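Local coordinates for cobalamin biosynthesis protein CobN (Mycobacterium tuberculosis, PDB 7C6O) that serves as the large catalytic subunit of cobaltochelatase, which probably inserts cobalt into hydrogenobyrinic acid a,c-diamide during cobalamin biosynthesis, at residues 1001-1013 and 1070-1082. Residues are numbered along the deposited sequence; the frame is centred on the assembly and turned at random.
Sequences GTYGAGLLQLIDS and DSDDYFQYHGGMV
With CG anti to its carbonyl carbon (chi1 -75°) and the chain extended beyond, Gln1076 sends its amide from helix 1072-1082 to the first turn of helix 1007-1013, where OE1 accepts from Leu1008 N at 2.9 Å. The N-H points almost straight at OE1 (168°), yet Leu1008 N sits above the carbonyl plane. A glutamine suits this place because first-turn N-H groups lack the carbonyl partner that a preceding helical turn would supply, while NE2 makes a weak bond back to Asp1072 OD2. A water donates to the same OE1 at 2.7 Å and to Gln1009 OE1, and accepts from the N-cap residue Gly1006, whose positive phi favours glycine.

The two helices cross nearly perpendicularly, their axes 9.8 Å apart. Helix 1007-1013 follows strand 995-997; helix 1072-1089 links strand 1056-1061 of the same mixed sheet to its parallel neighbour 1094-1099, a beta-alpha-beta crossover. Gly1080, with no side chain, lets Leu1007 CD1 come within 3.5 Å of its CA. Phe1075 has CG between backbone N and carbonyl carbon (chi1 88°), which brings its ring up to helix 1007-1013, with CZ 4.2 Å from Leu1008 CD1 and CE1 near Ile1011 CG1. Leu1008 CD2 makes a van der Waals contact with Asp1072 OD2 (3.2 Å), the side chains crossing at about a right angle. The small methyl of Ala1005 makes a CH-pi contact, CB lying over one face of the Tyr1077 ring, 4.2 Å from the centroid.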
ATOM      1  N   GLY A1001     -12.376  -0.667  10.553  1.00 15.41           N
ATOM      2  CA  GLY A1001     -13.198  -1.097   9.451  1.00 15.64           C
ATOM      3  C   GLY A1001     -13.440  -0.051   8.388  1.00 18.49           C
ATOM      4  O   GLY A1001     -14.193  -0.321   7.445  1.00 21.01           O
ATOM      5  N   THR A1002     -12.841   1.138   8.503  1.00 17.00           N
ATOM      6  CA  THR A1002     -13.081   2.250   7.590  0.60 17.96           C
ATOM      7  C   THR A1002     -11.755   2.912   7.235  1.00 15.68           C
ATOM      8  O   THR A1002     -10.702   2.596   7.799  1.00 15.16           O
ATOM      9  CB  THR A1002     -14.025   3.301   8.192  0.60 20.07           C
ATOM     10  OG1 THR A1002     -13.290   4.148   9.084  0.60 19.24           O
ATOM     11  CG2 THR A1002     -15.146   2.646   8.961  0.60 23.00           C
ATOM     12  N   TYR A1003     -11.839   3.892   6.330  1.00 14.61           N
ATOM     13  CA  TYR A1003     -10.684   4.595   5.793  1.00 17.14           C
ATOM     14  C   TYR A1003     -11.021   6.064   5.591  1.00 19.96           C
ATOM     15  O   TYR A1003     -12.185   6.467   5.607  1.00 20.35           O
ATOM     16  CB  TYR A1003     -10.235   3.959   4.468  1.00 17.32           C
ATOM     17  CG  TYR A1003      -9.943   2.496   4.641  1.00 17.68           C
ATOM     18  CD1 TYR A1003      -8.693   2.076   5.062  1.00 15.17           C
ATOM     19  CD2 TYR A1003     -10.933   1.537   4.445  1.00 16.90           C
ATOM     20  CE1 TYR A1003      -8.421   0.748   5.258  1.00 17.00           C
ATOM     21  CE2 TYR A1003     -10.668   0.194   4.643  1.00 15.33           C
ATOM     22  CZ  TYR A1003      -9.408  -0.191   5.050  1.00 16.84           C
ATOM     23  OH  TYR A1003      -9.121  -1.517   5.253  1.00 16.92           O
ATOM     24  N   GLY A1004      -9.978   6.868   5.403  1.00 18.97           N
ATOM     25  CA  GLY A1004     -10.126   8.258   5.027  1.00 20.57           C
ATOM     26  C   GLY A1004     -10.102   9.211   6.211  1.00 19.43           C
ATOM     27  O   GLY A1004     -10.137   8.819   7.380  1.00 15.37           O
ATOM     28  N   ALA A1005     -10.043  10.505   5.878  1.00 17.18           N
ATOM     29  CA  ALA A1005     -10.040  11.574   6.866  1.00 15.41           C
ATOM     30  C   ALA A1005     -11.276  12.460   6.797  1.00 14.78           C
ATOM     31  O   ALA A1005     -11.466  13.296   7.686  1.00 16.00           O
ATOM     32  CB  ALA A1005      -8.781  12.440   6.713  1.00 18.81           C
ATOM     33  N   GLY A1006     -12.106  12.310   5.763  1.00 15.99           N
ATOM     34  CA  GLY A1006     -13.413  12.928   5.712  1.00 16.71           C
ATOM     35  C   GLY A1006     -13.459  14.331   5.145  1.00 15.42           C
ATOM     36  O   GLY A1006     -14.532  14.775   4.722  1.00 15.03           O
ATOM     37  N   LEU A1007     -12.332  15.044   5.112  1.00 15.87           N
ATOM     38  CA  LEU A1007     -12.378  16.459   4.756  1.00 17.07           C
ATOM     39  C   LEU A1007     -12.506  16.689   3.256  1.00 17.22           C
ATOM     40  O   LEU A1007     -13.024  17.733   2.842  1.00 16.38           O
ATOM     41  CB  LEU A1007     -11.148  17.177   5.309  1.00 15.94           C
ATOM     42  CG  LEU A1007     -11.194  17.349   6.829  1.00 17.02           C
ATOM     43  CD1 LEU A1007      -9.972  18.088   7.324  1.00 16.87           C
ATOM     44  CD2 LEU A1007     -12.461  18.078   7.252  1.00 18.46           C
ATOM     45  N   LEU A1008     -12.046  15.750   2.423  1.00 16.62           N
ATOM     46  CA  LEU A1008     -12.324  15.866   0.995  1.00 18.14           C
ATOM     47  C   LEU A1008     -13.822  15.803   0.733  1.00 17.56           C
ATOM     48  O   LEU A1008     -14.361  16.603  -0.043  1.00 14.10           O
ATOM     49  CB  LEU A1008     -11.600  14.771   0.213  1.00 21.99           C
ATOM     50  CG  LEU A1008     -11.858  14.750  -1.296  1.00 27.35           C
ATOM     51  CD1 LEU A1008     -11.441  16.067  -1.934  1.00 29.08           C
ATOM     52  CD2 LEU A1008     -11.134  13.583  -1.952  1.00 30.73           C
ATOM     53  N   GLN A1009     -14.513  14.862   1.383  1.00 16.42           N
ATOM     54  CA  GLN A1009     -15.965  14.788   1.254  1.00 17.28           C
ATOM     55  C   GLN A1009     -16.624  16.072   1.739  1.00 16.26           C
ATOM     56  O   GLN A1009     -17.572  16.567   1.117  1.00 16.42           O
ATOM     57  CB  GLN A1009     -16.505  13.584   2.030  1.00 16.90           C
ATOM     58  CG  GLN A1009     -16.211  12.231   1.390  1.00 19.57           C
ATOM     59  CD  GLN A1009     -14.792  11.743   1.639  1.00 23.69           C
ATOM     60  OE1 GLN A1009     -14.020  12.373   2.363  1.00 25.61           O
ATOM     61  NE2 GLN A1009     -14.445  10.610   1.037  1.00 25.92           N
ATOM     62  N   LEU A1010     -16.131  16.632   2.845  1.00 14.80           N
ATOM     63  CA  LEU A1010     -16.721  17.853   3.385  1.00 14.93           C
ATOM     64  C   LEU A1010     -16.546  19.022   2.422  1.00 16.32           C
ATOM     65  O   LEU A1010     -17.504  19.745   2.122  1.00 16.23           O
ATOM     66  CB  LEU A1010     -16.100  18.178   4.745  1.00 14.87           C
ATOM     67  CG  LEU A1010     -16.726  19.363   5.482  1.00 16.58           C
ATOM     68  CD1 LEU A1010     -18.177  19.058   5.854  1.00 18.82           C
ATOM     69  CD2 LEU A1010     -15.912  19.726   6.714  1.00 16.02           C
ATOM     70  N   ILE A1011     -15.323  19.218   1.918  1.00 16.15           N
ATOM     71  CA  ILE A1011     -15.051  20.342   1.023  1.00 16.22           C
ATOM     72  C   ILE A1011     -15.864  20.215  -0.260  1.00 17.19           C
ATOM     73  O   ILE A1011     -16.377  21.209  -0.790  1.00 19.21           O
ATOM     74  CB  ILE A1011     -13.538  20.443   0.743  1.00 19.92           C
ATOM     75  CG1 ILE A1011     -12.865  21.395   1.738  1.00 20.55           C
ATOM     76  CG2 ILE A1011     -13.271  20.912  -0.681  1.00 21.17           C
ATOM     77  CD1 ILE A1011     -13.014  20.999   3.189  1.00 25.61           C
ATOM     78  N   ASP A1012     -16.017  18.991  -0.769  1.00 17.18           N
ATOM     79  CA  ASP A1012     -16.794  18.797  -1.989  1.00 21.20           C
ATOM     80  C   ASP A1012     -18.282  19.030  -1.757  1.00 21.56           C
ATOM     81  O   ASP A1012     -18.973  19.527  -2.652  1.00 20.94           O
ATOM     82  CB  ASP A1012     -16.547  17.397  -2.551  1.00 21.18           C
ATOM     83  CG  ASP A1012     -15.215  17.288  -3.266  0.48 23.67           C
ATOM     84  OD1 ASP A1012     -14.572  18.337  -3.483  0.65 26.07           O
ATOM     85  OD2 ASP A1012     -14.809  16.159  -3.610  0.47 22.94           O
ATOM     86  N   SER A1013     -18.789  18.690  -0.569  1.00 20.56           N
ATOM     87  CA  SER A1013     -20.189  18.953  -0.256  1.00 23.03           C
ATOM     88  C   SER A1013     -20.451  20.423   0.029  1.00 22.44           C
ATOM     89  O   SER A1013     -21.594  20.872  -0.108  1.00 22.27           O
ATOM     90  CB  SER A1013     -20.629  18.131   0.953  1.00 22.16           C
ATOM     91  OG  SER A1013     -20.173  18.737   2.153  1.00 22.40           O
ATOM     92  N   ASP A1070      -1.215  18.515  -5.565  1.00 17.19           N
ATOM     93  CA  ASP A1070      -1.559  17.501  -6.556  1.00 22.60           C
ATOM     94  C   ASP A1070      -2.441  16.392  -6.011  1.00 20.60           C
ATOM     95  O   ASP A1070      -3.023  15.643  -6.803  1.00 20.86           O
ATOM     96  CB  ASP A1070      -0.290  16.851  -7.125  1.00 18.62           C
ATOM     97  CG  ASP A1070       0.241  17.577  -8.328  1.00 26.68           C
ATOM     98  OD1 ASP A1070      -0.560  18.249  -9.010  1.00 30.31           O
ATOM     99  OD2 ASP A1070       1.458  17.470  -8.595  1.00 32.15           O
ATOM    100  N   SER A1071      -2.532  16.250  -4.692  1.00 21.49           N
ATOM    101  CA  SER A1071      -3.312  15.187  -4.079  0.59 24.76           C
ATOM    102  C   SER A1071      -4.114  15.751  -2.919  1.00 23.57           C
ATOM    103  O   SER A1071      -3.612  16.573  -2.147  1.00 24.75           O
ATOM    104  CB  SER A1071      -2.426  14.041  -3.578  0.59 26.25           C
ATOM    105  OG  SER A1071      -3.197  13.084  -2.869  0.59 26.46           O
ATOM    106  N   ASP A1072      -5.361  15.298  -2.803  1.00 21.41           N
ATOM    107  CA  ASP A1072      -6.231  15.749  -1.725  1.00 20.78           C
ATOM    108  C   ASP A1072      -5.746  15.297  -0.353  1.00 14.87           C
ATOM    109  O   ASP A1072      -6.149  15.883   0.657  1.00 17.65           O
ATOM    110  CB  ASP A1072      -7.646  15.226  -1.954  1.00 29.76           C
ATOM    111  CG  ASP A1072      -7.675  13.727  -2.174  1.00 36.18           C
ATOM    112  OD1 ASP A1072      -7.305  13.280  -3.281  1.00 39.21           O
ATOM    113  OD2 ASP A1072      -8.034  12.997  -1.227  1.00 38.83           O
ATOM    114  N   ASP A1073      -4.899  14.270  -0.293  1.00 15.82           N
ATOM    115  CA  ASP A1073      -4.562  13.676   0.998  1.00 15.85           C
ATOM    116  C   ASP A1073      -3.744  14.619   1.870  1.00 12.29           C
ATOM    117  O   ASP A1073      -3.839  14.557   3.101  1.00 12.90           O
ATOM    118  CB  ASP A1073      -3.822  12.359   0.783  1.00 19.29           C
ATOM    119  CG  ASP A1073      -4.733  11.266   0.262  1.00 28.54           C
ATOM    120  OD1 ASP A1073      -5.843  11.104   0.815  1.00 31.21           O
ATOM    121  OD2 ASP A1073      -4.345  10.581  -0.705  1.00 32.25           O
ATOM    122  N   TYR A1074      -2.947  15.503   1.265  1.00 11.47           N
ATOM    123  CA  TYR A1074      -2.116  16.390   2.071  1.00 10.76           C
ATOM    124  C   TYR A1074      -2.970  17.382   2.851  1.00 11.51           C
ATOM    125  O   TYR A1074      -2.831  17.503   4.073  1.00 13.31           O
ATOM    126  CB  TYR A1074      -1.083  17.100   1.192  1.00  8.43           C
ATOM    127  CG  TYR A1074      -0.029  16.145   0.681  1.00 11.23           C
ATOM    128  CD1 TYR A1074       1.061  15.797   1.469  1.00  9.80           C
ATOM    129  CD2 TYR A1074      -0.143  15.563  -0.574  1.00 13.59           C
ATOM    130  CE1 TYR A1074       2.016  14.907   1.014  1.00 14.78           C
ATOM    131  CE2 TYR A1074       0.809  14.674  -1.039  1.00 15.72           C
ATOM    132  CZ  TYR A1074       1.884  14.349  -0.241  1.00 17.19           C
ATOM    133  OH  TYR A1074       2.832  13.465  -0.701  1.00 20.18           O
ATOM    134  N   PHE A1075      -3.886  18.086   2.179  1.00 13.62           N
ATOM    135  CA  PHE A1075      -4.694  19.045   2.925  1.00 12.43           C
ATOM    136  C   PHE A1075      -5.638  18.338   3.892  1.00 11.68           C
ATOM    137  O   PHE A1075      -5.946  18.882   4.956  1.00 15.69           O
ATOM    138  CB  PHE A1075      -5.444  19.995   1.973  1.00 12.16           C
ATOM    139  CG  PHE A1075      -6.802  19.503   1.512  1.00 13.01           C
ATOM    140  CD1 PHE A1075      -7.932  19.668   2.307  1.00 13.92           C
ATOM    141  CD2 PHE A1075      -6.954  18.937   0.257  1.00 15.54           C
ATOM    142  CE1 PHE A1075      -9.178  19.231   1.876  1.00 14.14           C
ATOM    143  CE2 PHE A1075      -8.197  18.504  -0.185  1.00 18.31           C
ATOM    144  CZ  PHE A1075      -9.311  18.649   0.628  1.00 13.94           C
ATOM    145  N   GLN A1076      -6.076  17.121   3.563  1.00 10.29           N
ATOM    146  CA  GLN A1076      -6.964  16.391   4.466  1.00 11.98           C
ATOM    147  C   GLN A1076      -6.268  16.066   5.782  1.00 13.60           C
ATOM    148  O   GLN A1076      -6.802  16.337   6.864  1.00 17.02           O
ATOM    149  CB  GLN A1076      -7.452  15.105   3.805  1.00 13.71           C
ATOM    150  CG  GLN A1076      -8.510  15.297   2.746  1.00 18.78           C
ATOM    151  CD  GLN A1076      -9.284  14.020   2.500  1.00 21.77           C
ATOM    152  OE1 GLN A1076     -10.196  13.683   3.253  1.00 20.73           O
ATOM    153  NE2 GLN A1076      -8.916  13.296   1.448  1.00 23.34           N
ATOM    154  N   TYR A1077      -5.076  15.475   5.706  1.00 12.74           N
ATOM    155  CA  TYR A1077      -4.362  15.055   6.909  1.00 12.67           C
ATOM    156  C   TYR A1077      -3.600  16.214   7.540  1.00 12.53           C
ATOM    157  O   TYR A1077      -3.776  16.518   8.726  1.00 11.42           O
ATOM    158  CB  TYR A1077      -3.408  13.906   6.576  1.00 13.15           C
ATOM    159  CG  TYR A1077      -4.099  12.575   6.411  1.00 15.12           C
ATOM    160  CD1 TYR A1077      -4.686  12.220   5.202  1.00 15.48           C
ATOM    161  CD2 TYR A1077      -4.167  11.672   7.464  1.00 17.94           C
ATOM    162  CE1 TYR A1077      -5.322  11.003   5.047  1.00 17.92           C
ATOM    163  CE2 TYR A1077      -4.801  10.454   7.318  1.00 16.98           C
ATOM    164  CZ  TYR A1077      -5.374  10.126   6.109  1.00 19.91           C
ATOM    165  OH  TYR A1077      -6.001   8.915   5.959  1.00 25.22           O
ATOM    166  N   HIS A1078      -2.737  16.864   6.760  1.00 13.96           N
ATOM    167  CA  HIS A1078      -1.909  17.942   7.291  1.00 13.89           C
ATOM    168  C   HIS A1078      -2.755  19.163   7.625  1.00 15.02           C
ATOM    169  O   HIS A1078      -2.736  19.660   8.756  1.00 13.86           O
ATOM    170  CB  HIS A1078      -0.818  18.295   6.279  1.00 13.03           C
ATOM    171  CG  HIS A1078       0.269  19.163   6.828  1.00 13.30           C
ATOM    172  ND1 HIS A1078       0.995  20.029   6.038  1.00 13.88           N
ATOM    173  CD2 HIS A1078       0.777  19.277   8.078  1.00 14.96           C
ATOM    174  CE1 HIS A1078       1.894  20.648   6.780  1.00 14.67           C
ATOM    175  NE2 HIS A1078       1.785  20.209   8.021  1.00 14.61           N
ATOM    176  N   GLY A1079      -3.510  19.661   6.645  1.00 11.77           N
ATOM    177  CA  GLY A1079      -4.387  20.788   6.909  1.00 14.09           C
ATOM    178  C   GLY A1079      -5.461  20.460   7.929  1.00 15.00           C
ATOM    179  O   GLY A1079      -5.829  21.302   8.748  1.00 13.87           O
ATOM    180  N   GLY A1080      -5.971  19.227   7.895  1.00 13.96           N
ATOM    181  CA  GLY A1080      -6.962  18.822   8.880  1.00 14.76           C
ATOM    182  C   GLY A1080      -6.430  18.864  10.299  1.00 15.35           C
ATOM    183  O   GLY A1080      -7.131  19.287  11.223  1.00 15.34           O
ATOM    184  N   MET A1081      -5.182  18.429  10.493  1.00 12.65           N
ATOM    185  CA  MET A1081      -4.577  18.532  11.817  1.00 16.76           C
ATOM    186  C   MET A1081      -4.438  19.989  12.244  1.00 16.90           C
ATOM    187  O   MET A1081      -4.759  20.339  13.384  1.00 14.82           O
ATOM    188  CB  MET A1081      -3.218  17.832  11.834  1.00 13.69           C
ATOM    189  CG  MET A1081      -2.485  17.951  13.162  1.00 15.13           C
ATOM    190  SD  MET A1081      -0.964  16.982  13.226  1.00 15.27           S
ATOM    191  CE  MET A1081      -1.617  15.320  13.390  1.00 16.49           C
ATOM    192  N   VAL A1082      -3.974  20.853  11.335  1.00 13.33           N
ATOM    193  CA  VAL A1082      -3.837  22.274  11.652  1.00 14.75           C
ATOM    194  C   VAL A1082      -5.180  22.857  12.077  1.00 14.39           C
ATOM    195  O   VAL A1082      -5.278  23.560  13.090  1.00 12.25           O
ATOM    196  CB  VAL A1082      -3.251  23.038  10.451  1.00 13.15           C
ATOM    197  CG1 VAL A1082      -3.278  24.536  10.712  1.00 13.41           C
ATOM    198  CG2 VAL A1082      -1.834  22.565  10.156  1.00 12.74           C
TER
HETATM  199  O   HOH W   1      -7.024   7.892   8.472  1.00 19.87           O
HETATM  200  O   HOH W   2     -11.400  11.215   3.256  1.00 28.49           O